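Long-range contacts in autophagy-related protein 9 (Schizosaccharomyces pombe, PDB 7D0I), which moves phospholipids between the two leaflets of the membrane as a homotrimeric scramblase and supplies membrane to the growing autophagosome: residues N341-A352 and G645-A653; N378-F386 and L407-A418. The protein carries 1 engineered substitution. One frame throughout, in Å; residues are numbered along the deposited sequence.

Contact 1. Residues N341-A352 and G645-A653. With LMN (Lauryl Maltose Neopentyl Glycol), chain G.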
# COMPACT_ATOMS: atom_id res chain seq x y z
N ASN A 341 -23.18 10.21 -22.47
CA ASN A 341 -23.08 11.36 -23.36
C ASN A 341 -24.33 11.53 -24.21
O ASN A 341 -24.63 12.65 -24.64
CB ASN A 341 -21.87 11.23 -24.28
CG ASN A 341 -20.60 11.64 -23.61
OD1 ASN A 341 -20.06 12.71 -23.90
ND2 ASN A 341 -20.11 10.82 -22.71
N ARG A 342 -25.05 10.45 -24.48
CA ARG A 342 -26.26 10.57 -25.29
C ARG A 342 -27.47 10.95 -24.45
O ARG A 342 -28.36 11.63 -24.95
CB ARG A 342 -26.53 9.27 -26.03
CG ARG A 342 -25.40 8.82 -26.93
CD ARG A 342 -25.80 7.67 -27.81
NE ARG A 342 -26.46 8.13 -29.02
CZ ARG A 342 -25.87 8.22 -30.20
NH1 ARG A 342 -24.61 7.86 -30.34
NH2 ARG A 342 -26.55 8.66 -31.25
N ILE A 343 -27.52 10.52 -23.19
CA ILE A 343 -28.62 10.93 -22.32
C ILE A 343 -28.47 12.39 -21.92
O ILE A 343 -29.44 13.15 -21.91
CB ILE A 343 -28.70 10.02 -21.09
CG1 ILE A 343 -29.00 8.59 -21.49
CG2 ILE A 343 -29.76 10.51 -20.15
CD1 ILE A 343 -28.90 7.63 -20.36
N MET A 344 -27.25 12.80 -21.59
CA MET A 344 -26.99 14.14 -21.10
C MET A 344 -26.44 15.06 -22.18
O MET A 344 -25.62 15.93 -21.88
CB MET A 344 -26.01 14.08 -19.93
CG MET A 344 -26.56 13.44 -18.70
SD MET A 344 -25.56 13.84 -17.28
CE MET A 344 -25.67 15.62 -17.30
N ARG A 345 -26.86 14.89 -23.43
CA ARG A 345 -26.25 15.66 -24.50
C ARG A 345 -26.62 17.13 -24.39
O ARG A 345 -25.79 18.00 -24.68
CB ARG A 345 -26.66 15.10 -25.86
CG ARG A 345 -25.86 15.70 -27.00
CD ARG A 345 -26.40 15.33 -28.36
NE ARG A 345 -26.29 13.90 -28.64
CZ ARG A 345 -25.15 13.28 -28.90
NH1 ARG A 345 -25.15 11.98 -29.15
NH2 ARG A 345 -24.02 13.95 -28.89
N LYS A 346 -27.85 17.43 -23.99
CA LYS A 346 -28.27 18.81 -23.79
C LYS A 346 -27.99 19.30 -22.38
O LYS A 346 -27.76 20.50 -22.18
CB LYS A 346 -29.76 18.97 -24.07
CG LYS A 346 -30.22 18.38 -25.37
CD LYS A 346 -31.68 18.69 -25.58
CE LYS A 346 -32.20 18.04 -26.83
NZ LYS A 346 -33.64 18.33 -27.02
N ASP A 347 -28.03 18.41 -21.39
CA ASP A 347 -27.71 18.82 -20.03
C ASP A 347 -26.26 19.26 -19.92
O ASP A 347 -25.94 20.12 -19.10
CB ASP A 347 -27.99 17.69 -19.06
CG ASP A 347 -29.47 17.42 -18.90
OD1 ASP A 347 -30.23 18.39 -18.67
OD2 ASP A 347 -29.87 16.25 -19.02
N ASN A 348 -25.37 18.68 -20.72
CA ASN A 348 -23.98 19.13 -20.70
C ASN A 348 -23.86 20.55 -21.24
O ASN A 348 -23.12 21.37 -20.69
CB ASN A 348 -23.11 18.17 -21.50
CG ASN A 348 -22.90 16.87 -20.79
OD1 ASN A 348 -23.00 16.80 -19.57
ND2 ASN A 348 -22.60 15.83 -21.54
N TYR A 349 -24.58 20.86 -22.31
CA TYR A 349 -24.59 22.23 -22.79
C TYR A 349 -25.18 23.18 -21.77
O TYR A 349 -24.74 24.32 -21.65
CB TYR A 349 -25.36 22.33 -24.10
CG TYR A 349 -24.60 21.87 -25.30
CD1 TYR A 349 -23.56 22.63 -25.82
CD2 TYR A 349 -24.92 20.70 -25.94
CE1 TYR A 349 -22.86 22.21 -26.91
CE2 TYR A 349 -24.23 20.28 -27.04
CZ TYR A 349 -23.20 21.04 -27.52
OH TYR A 349 -22.51 20.61 -28.63
N PHE A 350 -26.18 22.72 -21.01
CA PHE A 350 -26.77 23.56 -19.98
C PHE A 350 -25.78 23.82 -18.85
O PHE A 350 -25.63 24.96 -18.39
CB PHE A 350 -28.04 22.92 -19.44
CG PHE A 350 -28.87 23.83 -18.61
CD1 PHE A 350 -29.86 24.60 -19.19
CD2 PHE A 350 -28.68 23.92 -17.25
CE1 PHE A 350 -30.63 25.43 -18.43
CE2 PHE A 350 -29.45 24.76 -16.50
CZ PHE A 350 -30.42 25.51 -17.08
N ILE A 351 -25.10 22.77 -18.38
CA ILE A 351 -24.08 22.93 -17.36
C ILE A 351 -23.01 23.90 -17.83
O ILE A 351 -22.52 24.73 -17.05
CB ILE A 351 -23.46 21.57 -16.99
CG1 ILE A 351 -24.52 20.63 -16.44
CG2 ILE A 351 -22.38 21.74 -15.97
CD1 ILE A 351 -24.06 19.22 -16.39
N ALA A 352 -22.63 23.83 -19.10
CA ALA A 352 -21.56 24.68 -19.61
C ALA A 352 -22.02 26.10 -19.85
O ALA A 352 -21.22 27.03 -19.77
CB ALA A 352 -21.00 24.09 -20.89
N GLY A 645 -18.68 7.97 -32.68
CA GLY A 645 -19.64 7.02 -32.18
C GLY A 645 -20.74 7.62 -31.34
O GLY A 645 -21.78 6.99 -31.16
N VAL A 646 -20.53 8.83 -30.82
CA VAL A 646 -21.55 9.54 -30.07
C VAL A 646 -22.16 10.61 -30.96
O VAL A 646 -23.36 10.58 -31.24
CB VAL A 646 -20.98 10.16 -28.78
CG1 VAL A 646 -22.06 10.87 -28.02
CG2 VAL A 646 -20.34 9.10 -27.93
N GLY A 647 -21.34 11.55 -31.41
CA GLY A 647 -21.85 12.64 -32.21
C GLY A 647 -21.25 13.95 -31.78
O GLY A 647 -20.13 13.98 -31.26
N TYR A 648 -21.97 15.05 -31.98
CA TYR A 648 -21.50 16.36 -31.56
C TYR A 648 -21.90 16.57 -30.10
O TYR A 648 -23.08 16.67 -29.78
CB TYR A 648 -22.09 17.46 -32.43
CG TYR A 648 -21.57 17.47 -33.83
CD1 TYR A 648 -20.25 17.80 -34.10
CD2 TYR A 648 -22.39 17.15 -34.90
CE1 TYR A 648 -19.77 17.81 -35.38
CE2 TYR A 648 -21.91 17.16 -36.18
CZ TYR A 648 -20.60 17.49 -36.42
OH TYR A 648 -20.13 17.49 -37.70
N VAL A 649 -20.90 16.64 -29.23
CA VAL A 649 -21.11 16.86 -27.82
C VAL A 649 -20.50 18.21 -27.45
O VAL A 649 -19.81 18.84 -28.25
CB VAL A 649 -20.51 15.74 -26.96
CG1 VAL A 649 -20.94 14.40 -27.49
CG2 VAL A 649 -19.01 15.83 -26.97
N CYS A 650 -20.77 18.66 -26.24
CA CYS A 650 -20.12 19.85 -25.73
C CYS A 650 -18.63 19.58 -25.58
O CYS A 650 -18.22 18.48 -25.23
CB CYS A 650 -20.72 20.25 -24.39
SG CYS A 650 -20.17 21.83 -23.75
N SER A 651 -17.82 20.59 -25.87
CA SER A 651 -16.38 20.42 -25.74
C SER A 651 -15.93 20.42 -24.29
O SER A 651 -14.79 20.05 -24.02
CB SER A 651 -15.65 21.52 -26.49
OG SER A 651 -14.99 22.38 -25.59
N TYR A 652 -16.77 20.85 -23.36
CA TYR A 652 -16.41 20.80 -21.95
C TYR A 652 -16.66 19.43 -21.36
O TYR A 652 -16.01 19.05 -20.39
CB TYR A 652 -17.20 21.83 -21.16
CG TYR A 652 -16.81 23.26 -21.42
CD1 TYR A 652 -15.70 23.80 -20.81
CD2 TYR A 652 -17.57 24.07 -22.24
CE1 TYR A 652 -15.34 25.10 -21.03
CE2 TYR A 652 -17.23 25.37 -22.45
CZ TYR A 652 -16.11 25.89 -21.85
OH TYR A 652 -15.76 27.20 -22.07
N ALA A 653 -17.62 18.69 -21.91
CA ALA A 653 -17.92 17.36 -21.40
C ALA A 653 -16.77 16.41 -21.62
O ALA A 653 -16.64 15.43 -20.87
CB ALA A 653 -19.18 16.83 -22.08
C1 LMN G . -39.93 18.80 -16.60
O1 LMN G . -41.08 19.21 -17.09
C2 LMN G . -40.05 17.40 -15.98
O2 LMN G . -40.57 16.50 -16.96
C3 LMN G . -38.71 16.92 -15.54
O3 LMN G . -38.87 15.59 -14.93
C4 LMN G . -38.05 17.82 -14.58
O4 LMN G . -36.61 17.42 -14.48
C5 LMN G . -38.10 19.26 -14.97
O5 LMN G . -39.43 19.71 -15.45
C6 LMN G . -37.69 20.13 -13.78
O6 LMN G . -38.09 19.50 -12.58
CAA LMN G . -50.30 27.52 -16.05
CAB LMN G . -45.82 29.08 -18.67
OAI LMN G . -33.93 18.07 -9.41
OAJ LMN G . -32.67 19.03 -13.99
OAL LMN G . -35.78 17.85 -22.61
OAN LMN G . -35.60 21.30 -18.80
OAP LMN G . -37.56 21.51 -20.35
OAQ LMN G . -34.59 14.95 -10.04
OAR LMN G . -31.25 17.20 -15.56
OAS LMN G . -35.85 13.44 -12.01
OAT LMN G . -33.27 15.05 -16.00
OAU LMN G . -35.30 15.19 -14.65
OAV LMN G . -33.84 16.61 -19.00
CAW LMN G . -49.90 26.03 -16.21
CAX LMN G . -44.59 28.37 -18.08
CAY LMN G . -48.44 25.85 -15.74
CAZ LMN G . -43.41 28.52 -19.07
CBA LMN G . -47.63 25.10 -16.83
CBB LMN G . -43.03 27.13 -19.65
CBC LMN G . -46.12 25.41 -16.64
CBD LMN G . -42.39 27.35 -21.05
CBE LMN G . -45.30 24.80 -17.82
CBF LMN G . -42.45 26.03 -21.87
CBG LMN G . -45.79 23.35 -18.09
CBH LMN G . -42.12 24.84 -20.93
CBI LMN G . -44.79 22.66 -19.08
CBJ LMN G . -42.31 23.51 -21.73
CBK LMN G . -43.65 21.96 -18.26
CBL LMN G . -41.42 22.39 -21.08
CBM LMN G . -35.07 17.90 -10.22
CBN LMN G . -33.18 19.64 -15.16
CBP LMN G . -35.35 18.45 -21.41
CBQ LMN G . -43.10 20.75 -19.08
CBR LMN G . -41.00 22.15 -19.58
CBS LMN G . -41.06 20.58 -17.52
CBT LMN G . -40.95 19.55 -19.93
OBV LMN G . -39.70 19.89 -20.56
OBX LMN G . -37.71 18.77 -20.91
OBY LMN G . -35.21 17.58 -12.63
OBZ LMN G . -34.02 18.93 -17.32
OCB LMN G . -36.11 17.97 -17.97
CCC LMN G . -34.73 16.98 -11.36
CCD LMN G . -32.89 18.78 -16.37
CCF LMN G . -36.41 18.29 -20.35
CCH LMN G . -36.57 20.21 -18.62
CCJ LMN G . -38.56 19.40 -19.91
CCL LMN G . -37.84 20.58 -19.30
CCM LMN G . -41.52 20.75 -19.04
CCN LMN G . -35.34 15.60 -11.09
CCO LMN G . -32.65 17.35 -15.87
CCQ LMN G . -35.93 18.95 -19.05
CCR LMN G . -36.34 16.85 -13.25
CCS LMN G . -34.96 17.79 -17.21
CCT LMN G . -35.29 14.76 -12.31
CCU LMN G . -33.03 16.25 -16.80
CCV LMN G . -36.05 15.36 -13.44
CCW LMN G . -34.24 16.51 -17.63
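Arg345 makes two weak hydrogen bonds across this contact. Its NH1 donates to Val646 O at 3.1 Å and its NH2 to Tyr648 O at 3.0 Å, so one guanidinium spans two carbonyls of 645-653. Tyr648 O lies at the guanidinium edge; Val646 O approaches obliquely. The Arg345 side chain bends at chi3 (-65°), which turns its guanidinium toward 645-653. Arg342 NH1 comes within 3.1 Å of Gly645 O, near the guanidinium plane. Asp184 forms salt bridges with both arginines through their NE atoms and probably offsets their charge.

The aromatic part centres on Tyr349. Cys650 CB sits over one ring face as a CH-pi contact, 4.0 Å from the centroid. Cys650 SG meets the same ring more obliquely. The hydroxyl of Tyr349 is hydrogen-bonded to Thr640.

Among the apolar contacts, Ala352 CB touches Cys650 SG and Tyr652 CD2, each at 3.7 Å. Val646 CG1 packs on Asn341 CB. Ala653 CB lies against the amide of Asn348, whose ND2 is hydrogen-bonded to Asn469.

Strand 647-650 pairs antiparallel with strand 640-643. A classic beta bulge puts two residues, Val646 and Gly647, opposite the single Val643. The contact thus lays a bulged hairpin near the modelled C-terminus against helices 336-343 and 345-355.

Contact 2. Residues N378-F386 and L407-A418. With LMN (Lauryl Maltose Neopentyl Glycol), chain G.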
# COMPACT_ATOMS: atom_id res chain seq x y z
N ASN A 378 -37.74 27.63 -19.50
CA ASN A 378 -37.69 28.60 -20.58
C ASN A 378 -36.39 28.49 -21.36
O ASN A 378 -36.38 28.65 -22.58
CB ASN A 378 -37.85 30.01 -20.03
CG ASN A 378 -39.28 30.32 -19.67
OD1 ASN A 378 -40.20 29.93 -20.38
ND2 ASN A 378 -39.47 31.02 -18.56
N ILE A 379 -35.28 28.21 -20.68
CA ILE A 379 -34.03 28.02 -21.40
C ILE A 379 -34.11 26.79 -22.30
O ILE A 379 -33.65 26.81 -23.44
CB ILE A 379 -32.85 27.91 -20.42
CG1 ILE A 379 -32.58 29.26 -19.77
CG2 ILE A 379 -31.62 27.43 -21.12
CD1 ILE A 379 -31.47 29.23 -18.79
N ASN A 380 -34.72 25.71 -21.81
CA ASN A 380 -34.82 24.51 -22.62
C ASN A 380 -35.79 24.67 -23.77
O ASN A 380 -35.66 23.97 -24.78
CB ASN A 380 -35.22 23.32 -21.76
CG ASN A 380 -34.09 22.82 -20.89
OD1 ASN A 380 -33.42 21.86 -21.23
ND2 ASN A 380 -33.88 23.49 -19.77
N TRP A 381 -36.78 25.55 -23.64
CA TRP A 381 -37.68 25.73 -24.77
C TRP A 381 -37.15 26.73 -25.79
O TRP A 381 -37.25 26.49 -26.99
CB TRP A 381 -39.06 26.18 -24.30
CG TRP A 381 -40.02 26.29 -25.45
CD1 TRP A 381 -40.81 25.30 -25.95
CD2 TRP A 381 -40.27 27.44 -26.26
NE1 TRP A 381 -41.54 25.76 -27.01
CE2 TRP A 381 -41.22 27.08 -27.23
CE3 TRP A 381 -39.77 28.75 -26.27
CZ2 TRP A 381 -41.70 27.97 -28.18
CZ3 TRP A 381 -40.25 29.64 -27.22
CH2 TRP A 381 -41.19 29.25 -28.16
N CYS A 382 -36.59 27.85 -25.33
CA CYS A 382 -36.09 28.85 -26.26
C CYS A 382 -34.87 28.35 -27.01
O CYS A 382 -34.80 28.42 -28.24
CB CYS A 382 -35.76 30.14 -25.52
SG CYS A 382 -37.13 30.86 -24.64
N ILE A 383 -33.88 27.85 -26.28
CA ILE A 383 -32.59 27.51 -26.86
C ILE A 383 -32.58 26.08 -27.37
O ILE A 383 -32.42 25.85 -28.57
CB ILE A 383 -31.46 27.70 -25.83
CG1 ILE A 383 -31.43 29.15 -25.36
CG2 ILE A 383 -30.15 27.33 -26.43
CD1 ILE A 383 -30.37 29.41 -24.34
N PHE A 384 -32.78 25.11 -26.49
CA PHE A 384 -32.52 23.73 -26.87
C PHE A 384 -33.57 23.15 -27.81
O PHE A 384 -33.31 22.12 -28.44
CB PHE A 384 -32.39 22.86 -25.62
CG PHE A 384 -31.17 23.17 -24.82
CD1 PHE A 384 -29.92 22.85 -25.29
CD2 PHE A 384 -31.27 23.77 -23.59
CE1 PHE A 384 -28.80 23.13 -24.56
CE2 PHE A 384 -30.15 24.06 -22.86
CZ PHE A 384 -28.92 23.73 -23.35
N ASN A 385 -34.74 23.77 -27.92
CA ASN A 385 -35.66 23.39 -28.99
C ASN A 385 -35.28 24.01 -30.31
O ASN A 385 -35.67 23.50 -31.37
CB ASN A 385 -37.09 23.79 -28.65
CG ASN A 385 -37.76 22.82 -27.73
OD1 ASN A 385 -37.46 21.63 -27.73
ND2 ASN A 385 -38.68 23.31 -26.92
N PHE A 386 -34.55 25.12 -30.28
CA PHE A 386 -34.15 25.83 -31.49
C PHE A 386 -32.80 25.37 -32.00
O PHE A 386 -32.54 25.44 -33.20
CB PHE A 386 -34.11 27.33 -31.18
CG PHE A 386 -33.56 28.16 -32.29
CD1 PHE A 386 -34.21 28.26 -33.50
CD2 PHE A 386 -32.41 28.89 -32.10
CE1 PHE A 386 -33.71 29.04 -34.50
CE2 PHE A 386 -31.90 29.68 -33.09
CZ PHE A 386 -32.55 29.75 -34.30
N LEU A 407 -29.05 33.26 -37.07
CA LEU A 407 -29.47 32.50 -35.91
C LEU A 407 -29.50 33.37 -34.66
O LEU A 407 -30.42 33.27 -33.84
CB LEU A 407 -28.55 31.31 -35.71
CG LEU A 407 -28.45 30.37 -36.89
CD1 LEU A 407 -27.43 29.31 -36.60
CD2 LEU A 407 -29.79 29.74 -37.17
N SER A 408 -28.51 34.22 -34.49
CA SER A 408 -28.45 35.11 -33.34
C SER A 408 -29.46 36.19 -33.37
O SER A 408 -29.44 37.06 -32.51
CB SER A 408 -27.06 35.72 -33.22
OG SER A 408 -27.13 37.04 -32.71
N GLU A 409 -30.35 36.20 -34.36
CA GLU A 409 -31.49 37.10 -34.38
C GLU A 409 -32.82 36.37 -34.45
O GLU A 409 -33.85 36.96 -34.12
CB GLU A 409 -31.39 38.08 -35.55
CG GLU A 409 -32.20 39.35 -35.36
CD GLU A 409 -31.94 40.38 -36.44
OE1 GLU A 409 -31.14 40.09 -37.36
OE2 GLU A 409 -32.52 41.48 -36.37
N GLU A 410 -32.83 35.11 -34.88
CA GLU A 410 -34.00 34.26 -34.70
C GLU A 410 -34.06 33.70 -33.29
O GLU A 410 -35.04 33.02 -32.97
CB GLU A 410 -33.99 33.12 -35.71
CG GLU A 410 -34.05 33.57 -37.16
CD GLU A 410 -34.11 32.41 -38.13
OE1 GLU A 410 -34.01 31.25 -37.68
OE2 GLU A 410 -34.26 32.67 -39.34
N LEU A 411 -33.05 33.94 -32.47
CA LEU A 411 -33.07 33.51 -31.08
C LEU A 411 -33.60 34.58 -30.15
O LEU A 411 -34.18 34.26 -29.11
CB LEU A 411 -31.66 33.09 -30.64
CG LEU A 411 -31.53 32.42 -29.27
CD1 LEU A 411 -32.50 31.28 -29.16
CD2 LEU A 411 -30.12 31.91 -29.07
N ARG A 412 -33.43 35.86 -30.49
CA ARG A 412 -34.08 36.91 -29.71
C ARG A 412 -35.58 36.91 -29.95
O ARG A 412 -36.36 37.18 -29.02
CB ARG A 412 -33.48 38.27 -30.06
CG ARG A 412 -31.97 38.30 -29.98
CD ARG A 412 -31.43 39.71 -30.04
NE ARG A 412 -29.97 39.72 -30.06
CZ ARG A 412 -29.22 40.80 -29.87
NH1 ARG A 412 -29.79 41.97 -29.62
NH2 ARG A 412 -27.90 40.70 -29.91
N ARG A 413 -36.01 36.59 -31.16
CA ARG A 413 -37.43 36.49 -31.44
C ARG A 413 -38.06 35.24 -30.84
O ARG A 413 -39.25 35.01 -31.04
CB ARG A 413 -37.67 36.51 -32.95
CG ARG A 413 -37.05 37.70 -33.65
CD ARG A 413 -37.57 37.87 -35.07
NE ARG A 413 -37.46 36.66 -35.87
CZ ARG A 413 -38.49 35.88 -36.20
NH1 ARG A 413 -39.71 36.20 -35.80
NH2 ARG A 413 -38.30 34.80 -36.93
N ARG A 414 -37.29 34.43 -30.12
CA ARG A 414 -37.81 33.37 -29.26
C ARG A 414 -37.83 33.78 -27.80
O ARG A 414 -38.80 33.49 -27.09
CB ARG A 414 -36.99 32.10 -29.41
CG ARG A 414 -36.96 31.55 -30.81
CD ARG A 414 -36.13 30.30 -30.87
NE ARG A 414 -36.71 29.21 -30.11
CZ ARG A 414 -37.59 28.35 -30.59
NH1 ARG A 414 -38.08 27.39 -29.84
NH2 ARG A 414 -38.00 28.47 -31.85
N PHE A 415 -36.77 34.44 -27.34
CA PHE A 415 -36.77 34.98 -25.99
C PHE A 415 -37.92 35.94 -25.78
O PHE A 415 -38.54 35.96 -24.72
CB PHE A 415 -35.44 35.68 -25.71
CG PHE A 415 -34.29 34.74 -25.50
CD1 PHE A 415 -34.49 33.49 -24.97
CD2 PHE A 415 -33.00 35.12 -25.83
CE1 PHE A 415 -33.43 32.63 -24.77
CE2 PHE A 415 -31.95 34.27 -25.64
CZ PHE A 415 -32.16 33.03 -25.11
N ILE A 416 -38.25 36.73 -26.80
CA ILE A 416 -39.34 37.70 -26.66
C ILE A 416 -40.68 37.00 -26.55
O ILE A 416 -41.52 37.36 -25.72
CB ILE A 416 -39.31 38.71 -27.82
CG1 ILE A 416 -38.04 39.57 -27.74
CG2 ILE A 416 -40.54 39.58 -27.80
CD1 ILE A 416 -37.88 40.28 -26.43
N VAL A 417 -40.91 35.99 -27.39
CA VAL A 417 -42.18 35.26 -27.33
C VAL A 417 -42.32 34.53 -26.00
O VAL A 417 -43.41 34.50 -25.41
CB VAL A 417 -42.28 34.28 -28.52
CG1 VAL A 417 -43.55 33.47 -28.42
CG2 VAL A 417 -42.24 35.04 -29.82
N ALA A 418 -41.24 33.94 -25.51
CA ALA A 418 -41.31 33.26 -24.22
C ALA A 418 -41.54 34.25 -23.09
O ALA A 418 -42.26 33.94 -22.14
CB ALA A 418 -40.03 32.46 -23.97
C1 LMN G . -39.93 18.80 -16.60
O1 LMN G . -41.08 19.21 -17.09
C2 LMN G . -40.05 17.40 -15.98
O2 LMN G . -40.57 16.50 -16.96
C3 LMN G . -38.71 16.92 -15.54
O3 LMN G . -38.87 15.59 -14.93
C4 LMN G . -38.05 17.82 -14.58
O4 LMN G . -36.61 17.42 -14.48
C5 LMN G . -38.10 19.26 -14.97
O5 LMN G . -39.43 19.71 -15.45
C6 LMN G . -37.69 20.13 -13.78
O6 LMN G . -38.09 19.50 -12.58
CAA LMN G . -50.30 27.52 -16.05
CAB LMN G . -45.82 29.08 -18.67
OAI LMN G . -33.93 18.07 -9.41
OAJ LMN G . -32.67 19.03 -13.99
OAL LMN G . -35.78 17.85 -22.61
OAN LMN G . -35.60 21.30 -18.80
OAP LMN G . -37.56 21.51 -20.35
OAQ LMN G . -34.59 14.95 -10.04
OAR LMN G . -31.25 17.20 -15.56
OAS LMN G . -35.85 13.44 -12.01
OAT LMN G . -33.27 15.05 -16.00
OAU LMN G . -35.30 15.19 -14.65
OAV LMN G . -33.84 16.61 -19.00
CAW LMN G . -49.90 26.03 -16.21
CAX LMN G . -44.59 28.37 -18.08
CAY LMN G . -48.44 25.85 -15.74
CAZ LMN G . -43.41 28.52 -19.07
CBA LMN G . -47.63 25.10 -16.83
CBB LMN G . -43.03 27.13 -19.65
CBC LMN G . -46.12 25.41 -16.64
CBD LMN G . -42.39 27.35 -21.05
CBE LMN G . -45.30 24.80 -17.82
CBF LMN G . -42.45 26.03 -21.87
CBG LMN G . -45.79 23.35 -18.09
CBH LMN G . -42.12 24.84 -20.93
CBI LMN G . -44.79 22.66 -19.08
CBJ LMN G . -42.31 23.51 -21.73
CBK LMN G . -43.65 21.96 -18.26
CBL LMN G . -41.42 22.39 -21.08
CBM LMN G . -35.07 17.90 -10.22
CBN LMN G . -33.18 19.64 -15.16
CBP LMN G . -35.35 18.45 -21.41
CBQ LMN G . -43.10 20.75 -19.08
CBR LMN G . -41.00 22.15 -19.58
CBS LMN G . -41.06 20.58 -17.52
CBT LMN G . -40.95 19.55 -19.93
OBV LMN G . -39.70 19.89 -20.56
OBX LMN G . -37.71 18.77 -20.91
OBY LMN G . -35.21 17.58 -12.63
OBZ LMN G . -34.02 18.93 -17.32
OCB LMN G . -36.11 17.97 -17.97
CCC LMN G . -34.73 16.98 -11.36
CCD LMN G . -32.89 18.78 -16.37
CCF LMN G . -36.41 18.29 -20.35
CCH LMN G . -36.57 20.21 -18.62
CCJ LMN G . -38.56 19.40 -19.91
CCL LMN G . -37.84 20.58 -19.30
CCM LMN G . -41.52 20.75 -19.04
CCN LMN G . -35.34 15.60 -11.09
CCO LMN G . -32.65 17.35 -15.87
CCQ LMN G . -35.93 18.95 -19.05
CCR LMN G . -36.34 16.85 -13.25
CCS LMN G . -34.96 17.79 -17.21
CCT LMN G . -35.29 14.76 -12.31
CCU LMN G . -33.03 16.25 -16.80
CCV LMN G . -36.05 15.36 -13.44
CCW LMN G . -34.24 16.51 -17.63
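With CG of Trp381 opposite its backbone N (chi1 -176°), the indole swings toward 407-418, and the bend of Arg414 at chi3 (66°) turns its guanidinium onto the indole. The two planes are 27° apart. Arg414 CZ stands 4.6 Å from the centroid of the six-membered ring, over its face, a cation-pi contact. Phe386 CB covers the opposite guanidinium face, 3.4 Å from Arg414 NE.

Two hydrogen bonds fix the group in this slot. Arg414 NH1 reaches Trp381 O at 3.1 Å in a fairly straight bond. Arg414 NE reaches Cys382 O at 2.8 Å, on a lone pair, but the bond is more bent. Arg414 is a knob in a hole formed by Trp381, Cys382, Asn385 and Phe386.

Apolar groups pack beside it. Cys382 SG touches Ala418 CB and lies at the edge of the Phe415 ring. Cys382 CB meets Phe415 CE1 at 3.5 Å. The Phe386 ring packs on Leu411 CD1 and Leu407 CD2.

Asn378 and Asn380 lie beside the bound detergent; Asn378 OD1 is hydrogen-bonded to Asn422. Both Arg414 bonds go to carbonyls near the C-terminal end of helix 373-382, where the helix dipole would probably favour a positive charge.

How the contacts relate
Both contacts are largely buried and lie in regions inferred to be cytoplasmic, with centres about 19 Å apart. Contact 2 is nested within the chain loop that contact 1 closes. They meet directly: Phe350 and Tyr349 of helix 345-355 pack on Ile379 and Phe384 from 378-386. Helix 629-638 also touches both, with Phe636 reaching Tyr349, Ile383 and Phe384. Each contact sets arginine against backbone carbonyls, but differently. In contact 1 the arginines share an acidic partner and face a bulged hairpin. In contact 2 one arginine is held between Trp381 and Phe386, stacking on the tryptophan. In contact 1 Ser651 packs on Ile641 of a second subunit; no other chain touches contact 2. One detergent molecule lies beside both, through Asp347, Asn378 and Asn380.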